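PDB 4A9V: PHOX from Pseudomonas fluorescens, which hydrolyses phosphate monoesters as an alkaline phosphatase, using a cofactor of iron and calcium ions held in a beta-propeller. Local coordinates for residues 247-252 with 265-270; 280-285 with 304-309. All coordinates share one frame; numbering follows the deposited sequence.

Contact 1. Residues 247-252 with 265-270; sequences GWVVEI and TALGRF
Trp248 lies sandwiched between two aliphatic groups of 265-270, and this is the tight part of the contact. Its six-membered ring takes Thr265 CG2 over one face, 3.6 Å from the ring centroid, and Arg269 CB over the opposite face at 3.5 Å from that centroid; both lie within 10° of the ring normal, so both are CH-pi contacts. Arg269 CG is anti to its backbone N (chi1 174°), and the extended chain continues past the ring to hydrogen bonds with the carbonyls of Ile369 and Leu243. Trp248 NE1 donates to Asn244 O. Just before the Trp, Gly247 O accepts from Phe270 N (3.0 Å, 151°) in the carbonyl plane. At the backbone angles of Gly247 a CB would jam against the preceding carbonyl, and it would also crowd Arg269 CG.

The other side is looser. Val249 meets Leu267 only through CD2, 4.0 Å from Val249 CB, and one water bridges Val249 N (2.9 Å) to Gly268 O (2.8 Å) where no direct backbone bond forms. The whole contact is nevertheless buried: strand 249-252 runs between strands 189-193 and 262-264, while Met289 of strand 284-290 packs on Val249, Leu267 and Phe270.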
loop_
_atom_site.group_PDB
_atom_site.type_symbol
_atom_site.label_atom_id
_atom_site.label_comp_id
_atom_site.label_asym_id
_atom_site.label_seq_id
_atom_site.Cartn_x
_atom_site.Cartn_y
_atom_site.Cartn_z
ATOM N N GLY A 247 1.652 -12.945 1.930
ATOM C CA GLY A 247 2.761 -12.119 1.461
ATOM C C GLY A 247 2.852 -12.028 -0.057
ATOM O O GLY A 247 3.940 -11.832 -0.604
ATOM N N TRP A 248 1.703 -12.100 -0.725
ATOM C CA TRP A 248 1.636 -12.104 -2.187
ATOM C C TRP A 248 0.814 -10.949 -2.694
ATOM O O TRP A 248 0.068 -10.305 -1.943
ATOM C CB TRP A 248 1.015 -13.417 -2.664
ATOM C CG TRP A 248 1.726 -14.646 -2.153
ATOM C CD1 TRP A 248 1.347 -15.462 -1.096
ATOM C CD2 TRP A 248 2.961 -15.236 -2.674
ATOM N NE1 TRP A 248 2.245 -16.491 -0.928
ATOM C CE2 TRP A 248 3.222 -16.418 -1.868
ATOM C CE3 TRP A 248 3.829 -14.922 -3.710
ATOM C CZ2 TRP A 248 4.278 -17.265 -2.143
ATOM C CZ3 TRP A 248 4.918 -15.759 -3.949
ATOM C CH2 TRP A 248 5.125 -16.916 -3.193
ATOM N N VAL A 249 0.965 -10.671 -3.981
ATOM C CA VAL A 249 0.050 -9.824 -4.726
ATOM C C VAL A 249 -1.118 -10.685 -5.194
ATOM O O VAL A 249 -0.926 -11.773 -5.733
ATOM C CB VAL A 249 0.763 -9.192 -5.930
ATOM C CG1 VAL A 249 -0.198 -8.311 -6.711
ATOM C CG2 VAL A 249 1.958 -8.377 -5.461
ATOM N N VAL A 250 -2.324 -10.188 -4.957
ATOM C CA VAL A 250 -3.548 -10.922 -5.237
ATOM C C VAL A 250 -4.364 -10.158 -6.279
ATOM O O VAL A 250 -4.579 -8.957 -6.150
ATOM C CB VAL A 250 -4.375 -11.088 -3.945
ATOM C CG1 VAL A 250 -5.636 -11.888 -4.218
ATOM C CG2 VAL A 250 -3.542 -11.749 -2.861
ATOM N N GLU A 251 -4.781 -10.850 -7.335
ATOM C CA GLU A 251 -5.512 -10.244 -8.439
ATOM C C GLU A 251 -7.010 -10.541 -8.304
ATOM O O GLU A 251 -7.426 -11.691 -8.101
ATOM C CB GLU A 251 -4.977 -10.773 -9.771
ATOM C CG GLU A 251 -5.575 -10.072 -10.980
ATOM C CD GLU A 251 -4.915 -10.429 -12.302
ATOM O OE1 GLU A 251 -4.099 -11.376 -12.338
ATOM O OE2 GLU A 251 -5.294 -9.822 -13.326
ATOM N N ILE A 252 -7.796 -9.470 -8.378
ATOM C CA ILE A 252 -9.245 -9.489 -8.203
ATOM C C ILE A 252 -9.913 -8.880 -9.434
ATOM O O ILE A 252 -9.493 -7.833 -9.918
ATOM C CB ILE A 252 -9.633 -8.657 -6.955
ATOM C CG1 ILE A 252 -9.104 -9.320 -5.676
ATOM C CG2 ILE A 252 -11.139 -8.431 -6.871
ATOM C CD1 ILE A 252 -9.029 -8.397 -4.475
ATOM N N THR A 265 1.984 -15.817 -7.588
ATOM C CA THR A 265 3.276 -16.112 -6.985
ATOM C C THR A 265 4.481 -15.700 -7.841
ATOM O O THR A 265 5.576 -15.540 -7.303
ATOM C CB THR A 265 3.413 -17.580 -6.528
ATOM O OG1 THR A 265 3.377 -18.464 -7.657
ATOM C CG2 THR A 265 2.318 -17.944 -5.531
ATOM N N ALA A 266 4.297 -15.493 -9.144
ATOM C CA ALA A 266 5.403 -15.028 -9.977
ATOM C C ALA A 266 5.918 -13.655 -9.553
ATOM O O ALA A 266 7.035 -13.283 -9.902
ATOM C CB ALA A 266 5.017 -15.012 -11.448
ATOM N N LEU A 267 5.105 -12.891 -8.829
ATOM C CA LEU A 267 5.491 -11.548 -8.399
ATOM C C LEU A 267 6.223 -11.552 -7.053
ATOM O O LEU A 267 6.687 -10.506 -6.602
ATOM C CB LEU A 267 4.270 -10.619 -8.353
ATOM C CG LEU A 267 3.846 -9.992 -9.685
ATOM C CD1 LEU A 267 3.489 -11.032 -10.742
ATOM C CD2 LEU A 267 2.679 -9.038 -9.463
ATOM N N GLY A 268 6.435 -12.737 -6.480
ATOM C CA GLY A 268 7.296 -12.877 -5.310
ATOM C C GLY A 268 6.579 -12.664 -3.986
ATOM O O GLY A 268 5.520 -12.027 -3.938
ATOM N N ARG A 269 7.166 -13.204 -2.922
ATOM C CA ARG A 269 6.614 -13.103 -1.575
ATOM C C ARG A 269 7.490 -12.191 -0.726
ATOM O O ARG A 269 8.699 -12.414 -0.607
ATOM C CB ARG A 269 6.530 -14.493 -0.931
ATOM C CG ARG A 269 6.109 -14.467 0.526
ATOM C CD ARG A 269 5.782 -15.866 1.006
ATOM N NE ARG A 269 5.698 -15.954 2.458
ATOM C CZ ARG A 269 6.734 -16.154 3.265
ATOM N NH1 ARG A 269 7.962 -16.259 2.782
ATOM N NH2 ARG A 269 6.544 -16.181 4.573
ATOM N N PHE A 270 6.876 -11.158 -0.161
ATOM C CA PHE A 270 7.528 -10.180 0.703
ATOM C C PHE A 270 6.418 -9.270 1.242
ATOM O O PHE A 270 5.238 -9.609 1.117
ATOM C CB PHE A 270 8.690 -9.419 -0.003
ATOM C CG PHE A 270 8.348 -8.831 -1.357
ATOM C CD1 PHE A 270 7.856 -7.538 -1.466
ATOM C CD2 PHE A 270 8.746 -9.479 -2.519
ATOM C CE1 PHE A 270 7.681 -6.947 -2.703
ATOM C CE2 PHE A 270 8.575 -8.895 -3.754
ATOM C CZ PHE A 270 8.072 -7.618 -3.846
HETATM O O HOH W 1 3.104 -11.941 -5.393
#

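Contact 2. Residues 280-285 with 304-309; sequences TDDGRA and RDKINH
The touching parts of 280-285 and 304-309 run at 91° to each other, and one direct backbone hydrogen bond joins them, from Ile307 N to Gly283 O (2.8 Å, 160°), lying in the carbonyl plane. A water lies within hydrogen-bonding distance of both Gly283 O and Ile307 O. Gly283 closes a type I beta turn that starts at Thr280, and its positive phi suits a residue without CB.

Within the turn, Asp282 CG sits between the backbone N and the carbonyl carbon, which places OD1 where two donors meet it. Thr280 OG1 donates to Asp282 OD1 at 2.5 Å, nearly along the C-O axis, and Arg284 NE donates to the syn lone pair of Asp282 OD1 in a salt bridge at 3.1 Å, with the oxygen close to the guanidinium plane. Thr280 OG1 in turn accepts from Arg284 N. The Arg284 chain, bent at chi3 (-63°), rests its methylenes on the other segment, CD lying 3.5 Å from Arg304 O, while NH1 donates to Ser303 O. An alanine here would remove the guanidinium and the CG and CD methylenes, and would probably cost Asp282 OD1 its salt-bridge partner and Ser303 O a donor, loosening the turn against the 304-305 corner.

Lys306 lays its aliphatic chain along Asp282 O, with CE 3.1 Å from that oxygen; its NZ stays 4.2 Å from Asp282 OD2, too far for a salt bridge, so any attraction is probably modest. On the buried side, Ile307 CD1 packs 4.0 Å from Ala285 CB.

The contact lies at one end of an antiparallel sheet, where the turn joins strands 276-279 and 284-290 and the corner at 304-305 follows strand 296-303, whose Ser303 pairs with Ala285.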
loop_
_atom_site.group_PDB
_atom_site.type_symbol
_atom_site.label_atom_id
_atom_site.label_comp_id
_atom_site.label_asym_id
_atom_site.label_seq_id
_atom_site.Cartn_x
_atom_site.Cartn_y
_atom_site.Cartn_z
ATOM N N THR A 280 6.288 -2.285 -21.201
ATOM C CA THR A 280 7.499 -2.180 -22.017
ATOM C C THR A 280 7.169 -1.614 -23.400
ATOM O O THR A 280 6.013 -1.615 -23.829
ATOM C CB THR A 280 8.175 -3.546 -22.211
ATOM O OG1 THR A 280 7.350 -4.354 -23.048
ATOM C CG2 THR A 280 8.432 -4.242 -20.891
ATOM N N ASP A 281 8.189 -1.163 -24.116
ATOM C CA ASP A 281 7.963 -0.670 -25.463
ATOM C C ASP A 281 7.375 -1.760 -26.364
ATOM O O ASP A 281 6.571 -1.468 -27.245
ATOM C CB ASP A 281 9.259 -0.142 -26.067
ATOM C CG ASP A 281 9.666 1.210 -25.509
ATOM O OD1 ASP A 281 9.008 1.740 -24.584
ATOM O OD2 ASP A 281 10.648 1.773 -26.036
ATOM N N ASP A 282 7.741 -3.017 -26.123
ATOM C CA ASP A 282 7.182 -4.107 -26.907
ATOM C C ASP A 282 5.922 -4.731 -26.310
ATOM O O ASP A 282 5.372 -5.669 -26.878
ATOM C CB ASP A 282 8.241 -5.169 -27.242
ATOM C CG ASP A 282 8.675 -6.009 -26.045
ATOM O OD1 ASP A 282 8.221 -5.778 -24.913
ATOM O OD2 ASP A 282 9.543 -6.889 -26.243
ATOM N N GLY A 283 5.330 -4.060 -25.327
ATOM C CA GLY A 283 3.940 -4.305 -24.968
ATOM C C GLY A 283 3.702 -5.254 -23.799
ATOM O O GLY A 283 2.566 -5.648 -23.554
ATOM N N ARG A 284 4.756 -5.631 -23.081
ATOM C CA ARG A 284 4.626 -6.517 -21.933
ATOM C C ARG A 284 4.321 -5.736 -20.671
ATOM O O ARG A 284 4.674 -4.570 -20.553
ATOM C CB ARG A 284 5.904 -7.337 -21.775
ATOM C CG ARG A 284 6.153 -8.229 -22.981
ATOM C CD ARG A 284 7.460 -8.993 -22.908
ATOM N NE ARG A 284 8.630 -8.130 -22.897
ATOM C CZ ARG A 284 9.659 -8.338 -22.080
ATOM N NH1 ARG A 284 9.599 -9.321 -21.188
ATOM N NH2 ARG A 284 10.726 -7.562 -22.124
ATOM N N ALA A 285 3.658 -6.387 -19.722
ATOM C CA ALA A 285 3.323 -5.743 -18.459
ATOM C C ALA A 285 4.540 -5.641 -17.555
ATOM O O ALA A 285 5.349 -6.565 -17.475
ATOM C CB ALA A 285 2.209 -6.505 -17.759
ATOM N N ARG A 304 6.004 -12.321 -19.345
ATOM C CA ARG A 304 6.431 -13.022 -20.550
ATOM C C ARG A 304 5.655 -12.536 -21.764
ATOM O O ARG A 304 6.235 -12.284 -22.817
ATOM C CB ARG A 304 6.210 -14.524 -20.368
ATOM C CG ARG A 304 6.614 -15.380 -21.562
ATOM C CD ARG A 304 6.099 -16.806 -21.425
ATOM N NE ARG A 304 4.640 -16.838 -21.457
ATOM C CZ ARG A 304 3.899 -17.890 -21.127
ATOM N NH1 ARG A 304 4.465 -18.988 -20.643
ATOM N NH2 ARG A 304 2.578 -17.802 -21.200
ATOM N N ASP A 305 4.335 -12.438 -21.616
ATOM C CA ASP A 305 3.445 -12.177 -22.734
ATOM C C ASP A 305 3.160 -10.686 -22.872
ATOM O O ASP A 305 3.139 -9.930 -21.897
ATOM C CB ASP A 305 2.133 -12.932 -22.529
ATOM C CG ASP A 305 2.345 -14.415 -22.312
ATOM O OD1 ASP A 305 3.200 -15.007 -23.004
ATOM O OD2 ASP A 305 1.637 -14.996 -21.461
ATOM N N LYS A 306 2.877 -10.283 -24.101
ATOM C CA LYS A 306 2.342 -8.963 -24.363
ATOM C C LYS A 306 0.932 -8.849 -23.808
ATOM O O LYS A 306 0.141 -9.797 -23.879
ATOM C CB LYS A 306 2.344 -8.675 -25.866
ATOM C CG LYS A 306 3.735 -8.603 -26.468
ATOM C CD LYS A 306 3.682 -8.389 -27.968
ATOM C CE LYS A 306 5.081 -8.301 -28.557
ATOM N NZ LYS A 306 6.127 -8.865 -27.657
ATOM N N ILE A 307 0.603 -7.666 -23.307
ATOM C CA ILE A 307 -0.767 -7.352 -22.946
ATOM C C ILE A 307 -1.629 -7.365 -24.197
ATOM O O ILE A 307 -1.308 -6.714 -25.190
ATOM C CB ILE A 307 -0.861 -5.962 -22.301
ATOM C CG1 ILE A 307 -0.005 -5.891 -21.035
ATOM C CG2 ILE A 307 -2.304 -5.593 -22.014
ATOM C CD1 ILE A 307 0.260 -4.474 -20.571
ATOM N N ASN A 308 -2.746 -8.075 -24.124
ATOM C CA ASN A 308 -3.747 -8.027 -25.173
ATOM C C ASN A 308 -4.776 -6.960 -24.819
ATOM O O ASN A 308 -5.652 -7.183 -23.987
ATOM C CB ASN A 308 -4.413 -9.395 -25.309
ATOM C CG ASN A 308 -5.311 -9.479 -26.519
ATOM O OD1 ASN A 308 -5.912 -8.484 -26.924
ATOM N ND2 ASN A 308 -5.420 -10.665 -27.101
ATOM N N HIS A 309 -4.598 -5.759 -25.348
ATOM C CA HIS A 309 -5.425 -4.629 -24.928
ATOM C C HIS A 309 -6.861 -4.782 -25.358
ATOM O O HIS A 309 -7.770 -4.386 -24.628
ATOM C CB HIS A 309 -4.848 -3.318 -25.436
ATOM C CG HIS A 309 -3.604 -2.887 -24.708
ATOM N ND1 HIS A 309 -3.635 -2.371 -23.461
ATOM C CD2 HIS A 309 -2.267 -3.002 -25.052
ATOM C CE1 HIS A 309 -2.381 -2.105 -23.061
ATOM N NE2 HIS A 309 -1.544 -2.514 -24.021
HETATM O O HOH W 2 0.696 -4.879 -25.561
#

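Followed from the N terminus, the chain first closes contact 1, where the start of strand 249-252 and the residues before it meet the loop after strand 262-264, beside a mixed sheet and across 12 intervening residues. It then passes the metal ligand Glu273 and strand 276-279 before contact 2 opens, and that contact closes over the hairpin of strands 284-290 and 296-303. The two loops are thus in series, neither nested nor crossed. The centres of contact 1 and contact 2 are about 19 Å apart. The nearest atoms of contact 1 and contact 2 are about 8 Å apart. Contact 2 belongs to the end of the neighbouring antiparallel sheet, and the strand that begins in it carries Met289 to contact 1.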